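Local coordinates for protein peptidase M3B, oligoendopeptidase F (Enterococcus faecium, PDB 2QR4) that probably hydrolyses peptide bonds in short oligopeptides, as a mostly helical metallopeptidase of the M3 family, at residues 243-246 against 247-250; 38-41 against 42-46; 277-281 against 282-286. All blocks are in the same frame, centred on the assembly; numbering follows the deposited sequence.

Contact 1 (243-246 against 247-250)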
ATOM      1  N   HIS A 243     -12.622   0.525  25.654  1.00 55.99           N
ATOM      2  CA  HIS A 243     -13.176   1.384  26.707  1.00 59.08           C
ATOM      3  C   HIS A 243     -12.093   2.159  27.453  1.00 57.12           C
ATOM      4  O   HIS A 243     -12.213   2.440  28.646  1.00 53.90           O
ATOM      5  CB  HIS A 243     -14.065   0.578  27.658  1.00 58.12           C
ATOM      6  CG  HIS A 243     -15.005  -0.343  26.945  1.00 74.91           C
ATOM      7  ND1 HIS A 243     -14.683  -1.651  26.646  1.00 76.26           N
ATOM      8  CD2 HIS A 243     -16.240  -0.133  26.432  1.00 71.65           C
ATOM      9  CE1 HIS A 243     -15.683  -2.209  25.990  1.00 73.08           C
ATOM     10  NE2 HIS A 243     -16.641  -1.310  25.849  1.00 76.26           N
ATOM     11  N   ILE A 244     -11.036   2.512  26.730  1.00 52.35           N
ATOM     12  CA  ILE A 244     -10.007   3.384  27.268  1.00 44.79           C
ATOM     13  C   ILE A 244     -10.375   4.817  26.923  1.00 41.83           C
ATOM     14  O   ILE A 244     -10.494   5.159  25.761  1.00 48.26           O
ATOM     15  CB  ILE A 244      -8.635   3.053  26.678  1.00 49.86           C
ATOM     16  CG1 ILE A 244      -8.304   1.582  26.947  1.00 54.81           C
ATOM     17  CG2 ILE A 244      -7.566   3.980  27.258  1.00 42.54           C
ATOM     18  CD1 ILE A 244      -6.995   1.120  26.343  1.00 58.29           C
ATOM     19  N   PRO A 245     -10.605   5.649  27.942  1.00 49.28           N
ATOM     20  CA  PRO A 245     -10.871   7.058  27.665  1.00 34.29           C
ATOM     21  C   PRO A 245      -9.616   7.706  27.085  1.00 45.00           C
ATOM     22  O   PRO A 245      -8.506   7.331  27.460  1.00 53.66           O
ATOM     23  CB  PRO A 245     -11.154   7.651  29.058  1.00 44.19           C
ATOM     24  CG  PRO A 245     -11.324   6.484  29.987  1.00 44.35           C
ATOM     25  CD  PRO A 245     -10.630   5.319  29.381  1.00 39.73           C
ATOM     26  N   GLU A 246      -9.789   8.664  26.178  1.00 39.95           N
ATOM     27  CA  GLU A 246      -8.658   9.386  25.594  1.00 42.18           C
ATOM     28  C   GLU A 246      -7.779  10.048  26.668  1.00 44.73           C
ATOM     29  O   GLU A 246      -6.580  10.247  26.473  1.00 53.93           O
ATOM     30  CB  GLU A 246      -9.148  10.446  24.602  1.00 37.92           C
ATOM     31  CG  GLU A 246      -9.674   9.883  23.285  1.00 46.16           C
ATOM     32  CD  GLU A 246      -9.654  10.921  22.173  1.00 57.30           C
ATOM     33  OE1 GLU A 246      -8.669  10.952  21.400  1.00 61.39           O
ATOM     34  OE2 GLU A 246     -10.604  11.724  22.080  1.00 59.87           O
ATOM     35  N   SER A 247      -8.376  10.382  27.809  1.00 43.58           N
ATOM     36  CA  SER A 247      -7.642  11.033  28.873  1.00 35.22           C
ATOM     37  C   SER A 247      -6.466  10.203  29.405  1.00 47.33           C
ATOM     38  O   SER A 247      -5.516  10.777  29.905  1.00 48.60           O
ATOM     39  CB  SER A 247      -8.576  11.354  30.023  1.00 40.68           C
ATOM     40  OG  SER A 247      -9.006  10.151  30.625  1.00 45.56           O
ATOM     41  N   VAL A 248      -6.510   8.869  29.338  1.00 35.04           N
ATOM     42  CA  VAL A 248      -5.334   8.145  29.796  1.00 40.57           C
ATOM     43  C   VAL A 248      -4.143   8.458  28.891  1.00 40.58           C
ATOM     44  O   VAL A 248      -3.021   8.611  29.367  1.00 45.57           O
ATOM     45  CB  VAL A 248      -5.523   6.599  30.014  1.00 41.84           C
ATOM     46  CG1 VAL A 248      -6.967   6.235  30.347  1.00 33.43           C
ATOM     47  CG2 VAL A 248      -5.022   5.823  28.848  1.00 48.24           C
ATOM     48  N   TYR A 249      -4.402   8.613  27.600  1.00 36.73           N
ATOM     49  CA  TYR A 249      -3.348   8.917  26.632  1.00 39.22           C
ATOM     50  C   TYR A 249      -2.794  10.343  26.839  1.00 47.22           C
ATOM     51  O   TYR A 249      -1.575  10.543  26.835  1.00 48.11           O
ATOM     52  CB  TYR A 249      -3.908   8.754  25.219  1.00 35.59           C
ATOM     53  CG  TYR A 249      -2.930   8.418  24.109  1.00 44.47           C
ATOM     54  CD1 TYR A 249      -1.982   9.347  23.653  1.00 38.48           C
ATOM     55  CD2 TYR A 249      -2.997   7.182  23.468  1.00 41.67           C
ATOM     56  CE1 TYR A 249      -1.113   9.027  22.587  1.00 41.80           C
ATOM     57  CE2 TYR A 249      -2.136   6.854  22.418  1.00 43.33           C
ATOM     58  CZ  TYR A 249      -1.208   7.767  21.977  1.00 44.87           C
ATOM     59  OH  TYR A 249      -0.388   7.395  20.931  1.00 44.58           O
ATOM     60  N   ASP A 250      -3.678  11.331  27.017  1.00 41.43           N
ATOM     61  CA  ASP A 250      -3.238  12.727  27.270  1.00 40.74           C
ATOM     62  C   ASP A 250      -2.410  12.828  28.538  1.00 41.97           C
ATOM     63  O   ASP A 250      -1.328  13.398  28.533  1.00 40.02           O
ATOM     64  CB  ASP A 250      -4.419  13.698  27.387  1.00 38.80           C
ATOM     65  CG  ASP A 250      -5.185  13.865  26.079  1.00 45.92           C
ATOM     66  OD1 ASP A 250      -4.594  13.679  24.997  1.00 46.01           O
ATOM     67  OD2 ASP A 250      -6.392  14.188  26.141  1.00 62.80           O
TER
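Asp250 N bonds to Glu246 O at 3.1 Å, an ordinary helical i to i+4 bond. The amide of Tyr249 also turns to Glu246 O, but its angle is poor and the bond is weak. One residue earlier, Val248 N bonds to Pro245 O at 3.1 Å, an i to i+3 bond at the start of helix 246-258. The carboxylates of Glu246 and Asp250 do not meet each other. Both form salt bridges to Arg235 of helix 234-240. With CG1 beside the backbone N (chi1 -57°), Ile244 turns its CG2 branch to Val248 CG2 at 3.5 Å, the two side chains crossing at about a right angle. Pro245 CD lies 3.9 Å from Val248 CG1. On another side, Pro245 CB touches Ser247 OG at 3.6 Å. His243, with positive phi, is the C-prime residue of the Schellman motif that ends helix 234-240. The chain thus leaves one helix and enters helix 246-258 within a few residues. The shared arginine probably offsets the repulsion between the two acids and ties the new helix to the old one.

Contact 2 (38-41 against 42-46)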
ATOM      1  N   ASN A  38     -29.375 -18.421  17.831  1.00 37.13           N
ATOM      2  CA  ASN A  38     -28.778 -19.241  16.782  1.00 41.47           C
ATOM      3  C   ASN A  38     -27.891 -18.415  15.850  1.00 38.37           C
ATOM      4  O   ASN A  38     -26.822 -18.862  15.443  1.00 47.32           O
ATOM      5  CB  ASN A  38     -29.855 -20.011  16.006  1.00 38.82           C
ATOM      6  CG  ASN A  38     -30.619 -20.986  16.891  1.00 49.78           C
ATOM      7  OD1 ASN A  38     -30.055 -21.577  17.809  1.00 43.26           O
ATOM      8  ND2 ASN A  38     -31.910 -21.144  16.626  1.00 55.96           N
ATOM      9  N   ALA A  39     -28.327 -17.204  15.530  1.00 39.27           N
ATOM     10  CA  ALA A  39     -27.526 -16.296  14.708  1.00 39.63           C
ATOM     11  C   ALA A  39     -26.198 -15.931  15.376  1.00 32.13           C
ATOM     12  O   ALA A  39     -25.140 -15.995  14.755  1.00 38.74           O
ATOM     13  CB  ALA A  39     -28.326 -15.029  14.370  1.00 26.27           C
ATOM     14  N   ILE A  40     -26.261 -15.540  16.644  1.00 35.34           N
ATOM     15  CA  ILE A  40     -25.062 -15.196  17.390  1.00 38.09           C
ATOM     16  C   ILE A  40     -24.117 -16.385  17.426  1.00 41.56           C
ATOM     17  O   ILE A  40     -22.914 -16.233  17.257  1.00 33.88           O
ATOM     18  CB  ILE A  40     -25.399 -14.818  18.838  1.00 39.95           C
ATOM     19  CG1 ILE A  40     -26.097 -13.464  18.882  1.00 42.30           C
ATOM     20  CG2 ILE A  40     -24.140 -14.755  19.657  1.00 43.06           C
ATOM     21  CD1 ILE A  40     -26.859 -13.225  20.134  1.00 47.12           C
ATOM     22  N   GLU A  41     -24.669 -17.573  17.656  1.00 37.14           N
ATOM     23  CA  GLU A  41     -23.861 -18.779  17.707  1.00 42.91           C
ATOM     24  C   GLU A  41     -23.180 -19.022  16.382  1.00 41.10           C
ATOM     25  O   GLU A  41     -22.002 -19.373  16.342  1.00 42.95           O
ATOM     26  CB  GLU A  41     -24.708 -19.987  18.084  1.00 37.09           C
ATOM     27  CG  GLU A  41     -24.963 -20.070  19.553  1.00 34.46           C
ATOM     28  CD  GLU A  41     -26.091 -21.023  19.888  1.00 46.63           C
ATOM     29  OE1 GLU A  41     -26.761 -21.494  18.945  1.00 40.13           O
ATOM     30  OE2 GLU A  41     -26.307 -21.293  21.091  1.00 47.99           O
ATOM     31  N   PHE A  42     -23.921 -18.821  15.299  1.00 37.87           N
ATOM     32  CA  PHE A  42     -23.379 -19.049  13.984  1.00 32.45           C
ATOM     33  C   PHE A  42     -22.246 -18.080  13.668  1.00 40.23           C
ATOM     34  O   PHE A  42     -21.149 -18.524  13.316  1.00 36.54           O
ATOM     35  CB  PHE A  42     -24.449 -18.970  12.888  1.00 38.49           C
ATOM     36  CG  PHE A  42     -23.866 -18.927  11.496  1.00 42.18           C
ATOM     37  CD1 PHE A  42     -23.500 -20.099  10.849  1.00 34.80           C
ATOM     38  CD2 PHE A  42     -23.644 -17.710  10.855  1.00 41.43           C
ATOM     39  CE1 PHE A  42     -22.939 -20.070   9.575  1.00 42.52           C
ATOM     40  CE2 PHE A  42     -23.077 -17.663   9.565  1.00 38.58           C
ATOM     41  CZ  PHE A  42     -22.720 -18.839   8.928  1.00 42.83           C
ATOM     42  N   VAL A  43     -22.482 -16.770  13.781  1.00 31.67           N
ATOM     43  CA  VAL A  43     -21.453 -15.863  13.280  1.00 30.33           C
ATOM     44  C   VAL A  43     -20.209 -15.862  14.153  1.00 31.95           C
ATOM     45  O   VAL A  43     -19.109 -15.721  13.651  1.00 42.58           O
ATOM     46  CB  VAL A  43     -21.915 -14.394  12.946  1.00 42.18           C
ATOM     47  CG1 VAL A  43     -23.371 -14.320  12.518  1.00 28.70           C
ATOM     48  CG2 VAL A  43     -21.615 -13.462  14.077  1.00 42.92           C
ATOM     49  N   LEU A  44     -20.372 -16.029  15.456  1.00 40.57           N
ATOM     50  CA  LEU A  44     -19.215 -16.039  16.330  1.00 39.82           C
ATOM     51  C   LEU A  44     -18.361 -17.263  16.039  1.00 44.84           C
ATOM     52  O   LEU A  44     -17.142 -17.206  16.064  1.00 47.62           O
ATOM     53  CB  LEU A  44     -19.645 -16.001  17.803  1.00 38.27           C
ATOM     54  CG  LEU A  44     -19.390 -14.671  18.533  1.00 56.04           C
ATOM     55  CD1 LEU A  44     -19.234 -13.482  17.592  1.00 55.59           C
ATOM     56  CD2 LEU A  44     -20.467 -14.403  19.567  1.00 64.66           C
ATOM     57  N   ARG A  45     -19.019 -18.373  15.747  1.00 42.02           N
ATOM     58  CA  ARG A  45     -18.332 -19.617  15.531  1.00 34.55           C
ATOM     59  C   ARG A  45     -17.537 -19.548  14.234  1.00 44.08           C
ATOM     60  O   ARG A  45     -16.379 -19.965  14.184  1.00 41.06           O
ATOM     61  CB  ARG A  45     -19.359 -20.750  15.484  1.00 41.18           C
ATOM     62  CG  ARG A  45     -18.815 -22.091  15.113  1.00 39.10           C
ATOM     63  CD  ARG A  45     -19.833 -22.843  14.262  1.00 56.34           C
ATOM     64  NE  ARG A  45     -21.167 -22.889  14.858  1.00 56.92           N
ATOM     65  CZ  ARG A  45     -22.296 -22.978  14.159  1.00 64.83           C
ATOM     66  NH1 ARG A  45     -22.253 -23.012  12.826  1.00 56.97           N
ATOM     67  NH2 ARG A  45     -23.473 -23.022  14.789  1.00 50.18           N
ATOM     68  N   VAL A  46     -18.157 -19.014  13.186  1.00 38.77           N
ATOM     69  CA  VAL A  46     -17.500 -18.937  11.886  1.00 34.83           C
ATOM     70  C   VAL A  46     -16.398 -17.899  11.942  1.00 42.38           C
ATOM     71  O   VAL A  46     -15.280 -18.129  11.477  1.00 41.45           O
ATOM     72  CB  VAL A  46     -18.499 -18.600  10.757  1.00 31.25           C
ATOM     73  CG1 VAL A  46     -17.784 -18.259   9.516  1.00 48.14           C
ATOM     74  CG2 VAL A  46     -19.360 -19.796  10.482  1.00 45.57           C
TER
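One face of the Arg45 guanidinium lies against the backbone of Phe42, with Phe42 CA 4.0 Å above the centre of that face. The arginine chain reaches back there because it bends at chi2 (-144°) and chi3 (-51°). Arg45 NH1 forms a salt bridge to Glu18, whereas Glu41 OE1 stays 5.5 Å from Arg45 NH2. The Phe42 ring carries Val46 CG2 on one face, 3.6 Å above the plane and offset toward the rim. The same ring meets His25 of helix 22-25 with the planes at about 30°. Beneath these side chains runs a regular helical ladder. Phe42 N bonds to Asn38 O, Leu44 N to Ile40 O and Arg45 N to Glu41 O. Val43 N reaches Ala39 O at 2.9 Å. The Val43 side chain rests on the same carbonyl, with CG1 3.3 Å from Ala39 O. On a further face of the helix Ile40 and Leu44 lie side by side, and Ile40 CG2 touches Leu44 CD2 at 3.7 Å. Apolar Ile40, Val43 and Leu44 thus pack toward helices 91-95 and 117-124 and Phe42 toward helix 22-25, while exposed Arg45 ties helix 33-63 to helix 4-18 by charge.

Contact 3 (277-281 against 282-286)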
ATOM      1  N   GLU A 277      33.510  12.568  24.533  1.00 38.13           N
ATOM      2  CA  GLU A 277      33.411  14.009  24.306  1.00 46.30           C
ATOM      3  C   GLU A 277      31.969  14.375  23.994  1.00 42.32           C
ATOM      4  O   GLU A 277      31.458  15.371  24.483  1.00 40.13           O
ATOM      5  CB  GLU A 277      34.336  14.449  23.160  1.00 53.07           C
ATOM      6  CG  GLU A 277      34.421  15.953  22.958  1.00 44.35           C
ATOM      7  CD  GLU A 277      34.992  16.671  24.167  1.00 61.42           C
ATOM      8  OE1 GLU A 277      35.805  16.060  24.895  1.00 61.71           O
ATOM      9  OE2 GLU A 277      34.630  17.850  24.394  1.00 64.60           O
ATOM     10  N   LYS A 278      31.312  13.563  23.174  1.00 39.33           N
ATOM     11  CA  LYS A 278      29.909  13.799  22.872  1.00 35.60           C
ATOM     12  C   LYS A 278      29.088  12.514  22.825  1.00 37.44           C
ATOM     13  O   LYS A 278      29.529  11.511  22.268  1.00 45.45           O
ATOM     14  CB  LYS A 278      29.781  14.627  21.588  1.00 51.80           C
ATOM     15  CG  LYS A 278      29.710  16.127  21.891  1.00 55.36           C
ATOM     16  CD  LYS A 278      30.287  16.974  20.810  1.00 63.95           C
ATOM     17  CE  LYS A 278      30.121  18.447  21.150  1.00 74.88           C
ATOM     18  NZ  LYS A 278      30.641  18.753  22.508  1.00 61.66           N
ATOM     19  N   LEU A 279      27.903  12.544  23.432  1.00 39.84           N
ATOM     20  CA  LEU A 279      27.031  11.363  23.492  1.00 42.40           C
ATOM     21  C   LEU A 279      26.116  11.310  22.288  1.00 42.52           C
ATOM     22  O   LEU A 279      25.384  12.265  22.017  1.00 42.78           O
ATOM     23  CB  LEU A 279      26.161  11.387  24.757  1.00 38.49           C
ATOM     24  CG  LEU A 279      25.470  10.059  25.128  1.00 41.46           C
ATOM     25  CD1 LEU A 279      26.477   8.983  25.546  1.00 28.84           C
ATOM     26  CD2 LEU A 279      24.450  10.254  26.241  1.00 37.57           C
ATOM     27  N   HIS A 280      26.129  10.194  21.575  1.00 35.82           N
ATOM     28  CA  HIS A 280      25.291  10.085  20.383  1.00 35.82           C
ATOM     29  C   HIS A 280      24.253   8.975  20.564  1.00 44.84           C
ATOM     30  O   HIS A 280      24.391   8.117  21.445  1.00 43.87           O
ATOM     31  CB  HIS A 280      26.137   9.754  19.147  1.00 40.66           C
ATOM     32  CG  HIS A 280      27.194  10.762  18.827  1.00 44.68           C
ATOM     33  ND1 HIS A 280      27.062  11.679  17.805  1.00 36.62           N
ATOM     34  CD2 HIS A 280      28.417  10.980  19.372  1.00 47.11           C
ATOM     35  CE1 HIS A 280      28.150  12.426  17.743  1.00 41.41           C
ATOM     36  NE2 HIS A 280      28.986  12.026  18.686  1.00 47.71           N
HETATM   37  N   MSE A 281      23.233   8.974  19.705  1.00 43.40           N
HETATM   38  CA  MSE A 281      22.262   7.887  19.691  1.00 35.22           C
HETATM   39  C   MSE A 281      22.957   6.528  19.720  1.00 41.03           C
HETATM   40  O   MSE A 281      22.529   5.617  20.432  1.00 44.43           O
HETATM   41  CB  MSE A 281      21.300   8.008  18.496  1.00 39.26           C
HETATM   42  CG  MSE A 281      20.384   9.259  18.537  1.00 40.33           C
HETATM   43 SE   MSE A 281      19.449   9.522  20.273  1.00 65.14          SE
HETATM   44  CE  MSE A 281      18.414   7.861  20.367  1.00 37.38           C
ATOM     45  N   TYR A 282      24.058   6.390  18.990  1.00 38.07           N
ATOM     46  CA  TYR A 282      24.713   5.078  18.925  1.00 32.37           C
ATOM     47  C   TYR A 282      25.528   4.739  20.173  1.00 36.59           C
ATOM     48  O   TYR A 282      26.272   3.752  20.192  1.00 46.99           O
ATOM     49  CB  TYR A 282      25.564   4.943  17.660  1.00 39.77           C
ATOM     50  CG  TYR A 282      26.586   6.039  17.449  1.00 35.27           C
ATOM     51  CD1 TYR A 282      27.759   6.088  18.203  1.00 35.97           C
ATOM     52  CD2 TYR A 282      26.393   7.010  16.475  1.00 44.91           C
ATOM     53  CE1 TYR A 282      28.713   7.098  17.988  1.00 38.98           C
ATOM     54  CE2 TYR A 282      27.335   8.017  16.251  1.00 39.12           C
ATOM     55  CZ  TYR A 282      28.488   8.058  17.007  1.00 40.91           C
ATOM     56  OH  TYR A 282      29.401   9.069  16.782  1.00 47.30           O
ATOM     57  N   ASP A 283      25.387   5.555  21.216  1.00 35.81           N
ATOM     58  CA  ASP A 283      26.030   5.257  22.504  1.00 42.35           C
ATOM     59  C   ASP A 283      25.053   4.871  23.616  1.00 43.64           C
ATOM     60  O   ASP A 283      25.480   4.656  24.750  1.00 48.73           O
ATOM     61  CB  ASP A 283      26.841   6.462  22.996  1.00 34.70           C
ATOM     62  CG  ASP A 283      28.013   6.787  22.099  1.00 46.29           C
ATOM     63  OD1 ASP A 283      28.682   5.838  21.618  1.00 42.07           O
ATOM     64  OD2 ASP A 283      28.261   7.997  21.884  1.00 39.33           O
ATOM     65  N   LEU A 284      23.755   4.806  23.322  1.00 37.96           N
ATOM     66  CA  LEU A 284      22.762   4.681  24.403  1.00 41.72           C
ATOM     67  C   LEU A 284      22.421   3.250  24.805  1.00 46.64           C
ATOM     68  O   LEU A 284      21.726   3.041  25.798  1.00 53.48           O
ATOM     69  CB  LEU A 284      21.462   5.431  24.067  1.00 39.37           C
ATOM     70  CG  LEU A 284      21.552   6.906  23.664  1.00 55.71           C
ATOM     71  CD1 LEU A 284      20.180   7.543  23.677  1.00 52.76           C
ATOM     72  CD2 LEU A 284      22.491   7.678  24.561  1.00 43.40           C
ATOM     73  N   TYR A 285      22.898   2.263  24.052  1.00 47.56           N
ATOM     74  CA  TYR A 285      22.480   0.877  24.308  1.00 46.87           C
ATOM     75  C   TYR A 285      23.621  -0.005  24.746  1.00 44.76           C
ATOM     76  O   TYR A 285      23.444  -1.198  24.929  1.00 66.00           O
ATOM     77  CB  TYR A 285      21.786   0.285  23.074  1.00 46.01           C
ATOM     78  CG  TYR A 285      20.669   1.166  22.579  1.00 50.63           C
ATOM     79  CD1 TYR A 285      20.910   2.172  21.649  1.00 48.23           C
ATOM     80  CD2 TYR A 285      19.369   1.010  23.055  1.00 49.17           C
ATOM     81  CE1 TYR A 285      19.884   2.991  21.189  1.00 42.64           C
ATOM     82  CE2 TYR A 285      18.336   1.826  22.609  1.00 36.86           C
ATOM     83  CZ  TYR A 285      18.598   2.811  21.679  1.00 54.04           C
ATOM     84  OH  TYR A 285      17.579   3.623  21.242  1.00 63.84           O
ATOM     85  N   THR A 286      24.799   0.588  24.907  1.00 52.77           N
ATOM     86  CA  THR A 286      25.977  -0.136  25.369  1.00 46.38           C
ATOM     87  C   THR A 286      26.040  -0.049  26.908  1.00 53.70           C
ATOM     88  O   THR A 286      25.620   0.953  27.484  1.00 55.43           O
ATOM     89  CB  THR A 286      27.249   0.445  24.699  1.00 39.59           C
ATOM     90  OG1 THR A 286      28.373  -0.421  24.907  1.00 43.19           O
ATOM     91  CG2 THR A 286      27.579   1.833  25.211  1.00 37.12           C
TER
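His280 lies alongside Tyr282, and the two side chains point the same way. His280 CB sits over the face of the Tyr282 ring, 3.6 Å from its centroid, in a CH-pi contact. Next along, His280 CG comes 3.5 Å from Tyr282 CZ. The imidazole then continues past the phenol ring. Tyr282 OH stands over the centre of one imidazole face, 3.4 Å from His280 CD2. Beside CG, ND1 is hydrogen-bonded to Asp483, and at the tip His280 NE2 lies under Tyr282 OH at 3.5 Å. The planes are within 5° of parallel, but the rings are slid so far apart that they barely overlap. Tyr282 reaches this place by turning its CG between the backbone N and the carbonyl carbon (chi1 54°). Asp283 OD2 lies near the imidazole plane, at its edge. Asp283 OD2 also takes the N-H of His280 N at 3.1 Å, on the anti side and 29° out of the carboxylate plane. Asp283 N returns a bond of 2.8 Å to His280 O, so the two residues are joined in both directions. This is a short 3-10 turn in the loop between helices 260-274 and 302-308. Leu284 N closes the next step on Met281 O. Arg190 and Arg193 of helix 190-206 form salt bridges to the Asp283 carboxylate and probably keep it ionised. Leu284 packs against two residues of the preceding segment. Leu284 CD2 meets Leu279 CD2 at 3.6 Å, crossing at about a right angle. Leu284 CD1 touches CE of selenomethionine Met281 at 3.8 Å. The bent Met281 chain reaches Tyr476 of helix 461-476.

Along the chain the order is contact 2, contact 1, contact 3. No two of them touch. The centre of contact 1 lies about 32 Å from that of contact 2 and about 34 Å from that of contact 3. Contacts 2 and 3 are about 55 Å apart between centres, on opposite sides of the chain's centre. Contacts 1 and 3 fall inside the peptidase family M3 range. They lie at opposite ends of the run of consecutive helices 246-258 and 260-274: contact 1 begins the first helix, and contact 3 is in the loop after the second. Contact 2 is within a separate long helix, 33-63, in the N-terminal part of this largely helical protein.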